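Local atomic coordinates of MgGH51 (Meripilus giganteus, PDB entry 6ZQ0), a protein that probably hydrolyses terminal alpha-L-arabinofuranosides, as a family GH51 glycoside hydrolase that releases arabinose from arabinose-bearing polysaccharides. Residues F225-G230 with L269-Y274. Residues are numbered along the deposited sequence; the frame is centred on the assembly and turned at random.
With LXE ([(1~{S},2~{S},3~{S},4~{S})-2-(hydroxymethyl)-3,4-bis(oxidanyl)cyclopentyl]azanium), chain G.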
loop_
_atom_site.group_PDB
_atom_site.type_symbol
_atom_site.label_atom_id
_atom_site.label_comp_id
_atom_site.label_asym_id
_atom_site.label_seq_id
_atom_site.Cartn_x
_atom_site.Cartn_y
_atom_site.Cartn_z
ATOM N N PHE A 225 -7.306 -5.653 2.771
ATOM C CA PHE A 225 -6.255 -5.050 1.950
ATOM C C PHE A 225 -6.596 -5.320 0.493
ATOM O O PHE A 225 -6.594 -6.479 0.049
ATOM C CB PHE A 225 -4.936 -5.634 2.386
ATOM C CG PHE A 225 -3.700 -4.958 1.876
ATOM C CD1 PHE A 225 -3.229 -5.280 0.622
ATOM C CD2 PHE A 225 -3.001 -4.046 2.677
ATOM C CE1 PHE A 225 -2.053 -4.726 0.155
ATOM C CE2 PHE A 225 -1.800 -3.517 2.217
ATOM C CZ PHE A 225 -1.326 -3.883 0.972
ATOM N N ARG A 226 -6.991 -4.278 -0.198
ATOM C CA ARG A 226 -7.310 -4.347 -1.648
ATOM C C ARG A 226 -5.998 -4.163 -2.411
ATOM O O ARG A 226 -5.266 -3.217 -2.112
ATOM C CB ARG A 226 -8.233 -3.186 -2.034
ATOM C CG ARG A 226 -8.711 -3.229 -3.485
ATOM C CD ARG A 226 -9.249 -1.872 -3.898
ATOM N NE ARG A 226 -9.594 -1.882 -5.317
ATOM C CZ ARG A 226 -9.560 -0.800 -6.094
ATOM N NH1 ARG A 226 -9.260 0.370 -5.565
ATOM N NH2 ARG A 226 -9.796 -0.881 -7.391
ATOM N N PHE A 227 -5.716 -5.046 -3.343
ATOM C CA PHE A 227 -4.416 -5.051 -4.052
ATOM C C PHE A 227 -4.568 -5.929 -5.295
ATOM O O PHE A 227 -5.480 -6.759 -5.376
ATOM C CB PHE A 227 -3.354 -5.593 -3.087
ATOM C CG PHE A 227 -3.303 -7.090 -3.058
ATOM C CD1 PHE A 227 -4.291 -7.808 -2.414
ATOM C CD2 PHE A 227 -2.295 -7.790 -3.680
ATOM C CE1 PHE A 227 -4.307 -9.181 -2.431
ATOM C CE2 PHE A 227 -2.279 -9.174 -3.658
ATOM C CZ PHE A 227 -3.314 -9.871 -3.081
ATOM N N PRO A 228 -3.617 -5.915 -6.243
ATOM C CA PRO A 228 -2.489 -4.975 -6.288
ATOM C C PRO A 228 -2.738 -3.651 -7.004
ATOM O O PRO A 228 -1.799 -2.924 -7.225
ATOM C CB PRO A 228 -1.464 -5.801 -7.051
ATOM C CG PRO A 228 -2.314 -6.518 -8.099
ATOM C CD PRO A 228 -3.503 -6.963 -7.274
ATOM N N GLY A 229 -3.985 -3.343 -7.345
ATOM C CA GLY A 229 -4.360 -1.987 -7.780
ATOM C C GLY A 229 -5.825 -1.979 -8.175
ATOM O O GLY A 229 -6.436 -3.036 -8.184
ATOM N N GLY A 230 -6.366 -0.800 -8.495
ATOM C CA GLY A 230 -5.568 0.355 -8.835
ATOM C C GLY A 230 -4.993 0.300 -10.248
ATOM O O GLY A 230 -4.838 -0.783 -10.855
ATOM N N LEU A 269 7.954 -7.208 -3.849
ATOM C CA LEU A 269 6.678 -7.238 -3.085
ATOM C C LEU A 269 5.700 -7.958 -4.002
ATOM O O LEU A 269 5.093 -7.317 -4.886
ATOM C CB LEU A 269 6.235 -5.804 -2.757
ATOM C CG LEU A 269 4.871 -5.706 -2.086
ATOM C CD1 LEU A 269 4.887 -6.549 -0.834
ATOM C CD2 LEU A 269 4.515 -4.259 -1.787
ATOM N N GLY A 270 5.618 -9.281 -3.875
ATOM C CA GLY A 270 4.846 -10.131 -4.805
ATOM C C GLY A 270 3.713 -10.816 -4.058
ATOM O O GLY A 270 3.465 -10.523 -2.846
ATOM N N LEU A 271 3.022 -11.700 -4.751
ATOM C CA LEU A 271 1.752 -12.201 -4.225
ATOM C C LEU A 271 1.969 -12.864 -2.862
ATOM O O LEU A 271 1.113 -12.676 -2.012
ATOM C CB LEU A 271 1.173 -13.177 -5.236
ATOM C CG LEU A 271 -0.180 -13.771 -4.882
ATOM C CD1 LEU A 271 -1.156 -12.706 -4.440
ATOM C CD2 LEU A 271 -0.752 -14.532 -6.079
ATOM N N LEU A 272 3.005 -13.697 -2.704
ATOM C CA LEU A 272 3.189 -14.403 -1.414
ATOM C C LEU A 272 3.529 -13.404 -0.304
ATOM O O LEU A 272 2.955 -13.575 0.782
ATOM C CB LEU A 272 4.279 -15.482 -1.482
ATOM C CG LEU A 272 4.289 -16.391 -0.257
ATOM C CD1 LEU A 272 2.992 -17.168 -0.085
ATOM C CD2 LEU A 272 5.445 -17.397 -0.317
ATOM N N GLU A 273 4.337 -12.354 -0.575
ATOM C CA GLU A 273 4.658 -11.364 0.474
ATOM C C GLU A 273 3.372 -10.634 0.887
ATOM O O GLU A 273 3.190 -10.377 2.065
ATOM C CB GLU A 273 5.702 -10.359 -0.019
ATOM C CG GLU A 273 7.057 -11.019 -0.217
ATOM C CD GLU A 273 7.260 -11.793 -1.499
ATOM O OE1 GLU A 273 6.499 -11.554 -2.456
ATOM O OE2 GLU A 273 8.179 -12.631 -1.530
ATOM N N TYR A 274 2.499 -10.304 -0.060
ATOM C CA TYR A 274 1.185 -9.679 0.262
ATOM C C TYR A 274 0.417 -10.602 1.203
ATOM O O TYR A 274 -0.027 -10.189 2.280
ATOM C CB TYR A 274 0.349 -9.423 -1.002
ATOM C CG TYR A 274 0.718 -8.201 -1.803
ATOM C CD1 TYR A 274 0.572 -6.927 -1.293
ATOM C CD2 TYR A 274 1.207 -8.322 -3.094
ATOM C CE1 TYR A 274 0.838 -5.809 -2.056
ATOM C CE2 TYR A 274 1.495 -7.209 -3.868
ATOM C CZ TYR A 274 1.352 -5.946 -3.331
ATOM O OH TYR A 274 1.577 -4.840 -4.117
HETATM C "C1'" LXE G . -7.945 5.572 -8.963
HETATM C "C2'" LXE G . -7.005 4.529 -9.517
HETATM O "O2'" LXE G . -7.469 3.173 -9.502
HETATM C "C3'" LXE G . -5.747 4.659 -8.668
HETATM O "O3'" LXE G . -4.631 3.964 -9.291
HETATM C "C4'" LXE G . -5.612 6.176 -8.462
HETATM C "C5'" LXE G . -4.952 6.698 -7.162
HETATM O "O5'" LXE G . -5.565 6.202 -5.965
HETATM C "C6'" LXE G . -7.056 6.699 -8.581
HETATM N "N1'" LXE G . -7.257 7.749 -9.582
#
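Strand 224-227 and helix 271-281 pack together in the (beta/alpha)8 barrel of this clan GH-A type enzyme, and Phe225, Phe227 and Tyr274 form the aromatic cluster between them. The strand belongs to the parallel barrel sheet, and the helix leads into the next strand, 284-289. Tyr274 carries most of the contact. Its ring lies between two neighbours. Phe227 CD2 sits over the centre of one face, 3.6 Å from Tyr274 CG. Leu269 CG covers the opposite face, offset toward the rim. The Phe227 and Tyr274 rings are oblique, with centroids 4.6 Å apart and planes at 38°. Tyr274 CB also takes part, 3.7 Å from Phe227 CE2. The first torsion of Phe227 (chi1 84°) sets its CG between the backbone N and the carbonyl carbon, and the ring reaches toward the helix. Phe225 meets Tyr274 rim to rim, with Phe225 CE1 3.7 Å from Tyr274 CD1. Phe278, one turn further along the helix, meets both phenylalanine rings. With an alanine at Tyr274, the space between Phe227 and Leu269 would probably be left unfilled, and Phe225 CE1 would lose its partner.

Between the two phenylalanines, which face the helix, Arg226 points into the barrel, toward the bound ligand. It forms salt bridges with Glu347, Asp398 and Glu429, and Glu429 also binds the cyclopentyl-azanium ligand. The chain then runs through cis peptides before Pro228 and Gly230 to the ligand, where Gly230 CA is 3.5 Å from LXE O2'. At the helix start, Gly270 is the N-cap residue. Gly270 N donates to Glu273 OE1 at 2.8 Å, a bent bond (139°) on the anti side of the carboxylate. Glu273 OE2 is held by Arg254 and Asn207. Leu271 closes the cluster, with Leu271 CD1 at the edge of the Phe227 ring, 3.8 Å from Phe227 CE2.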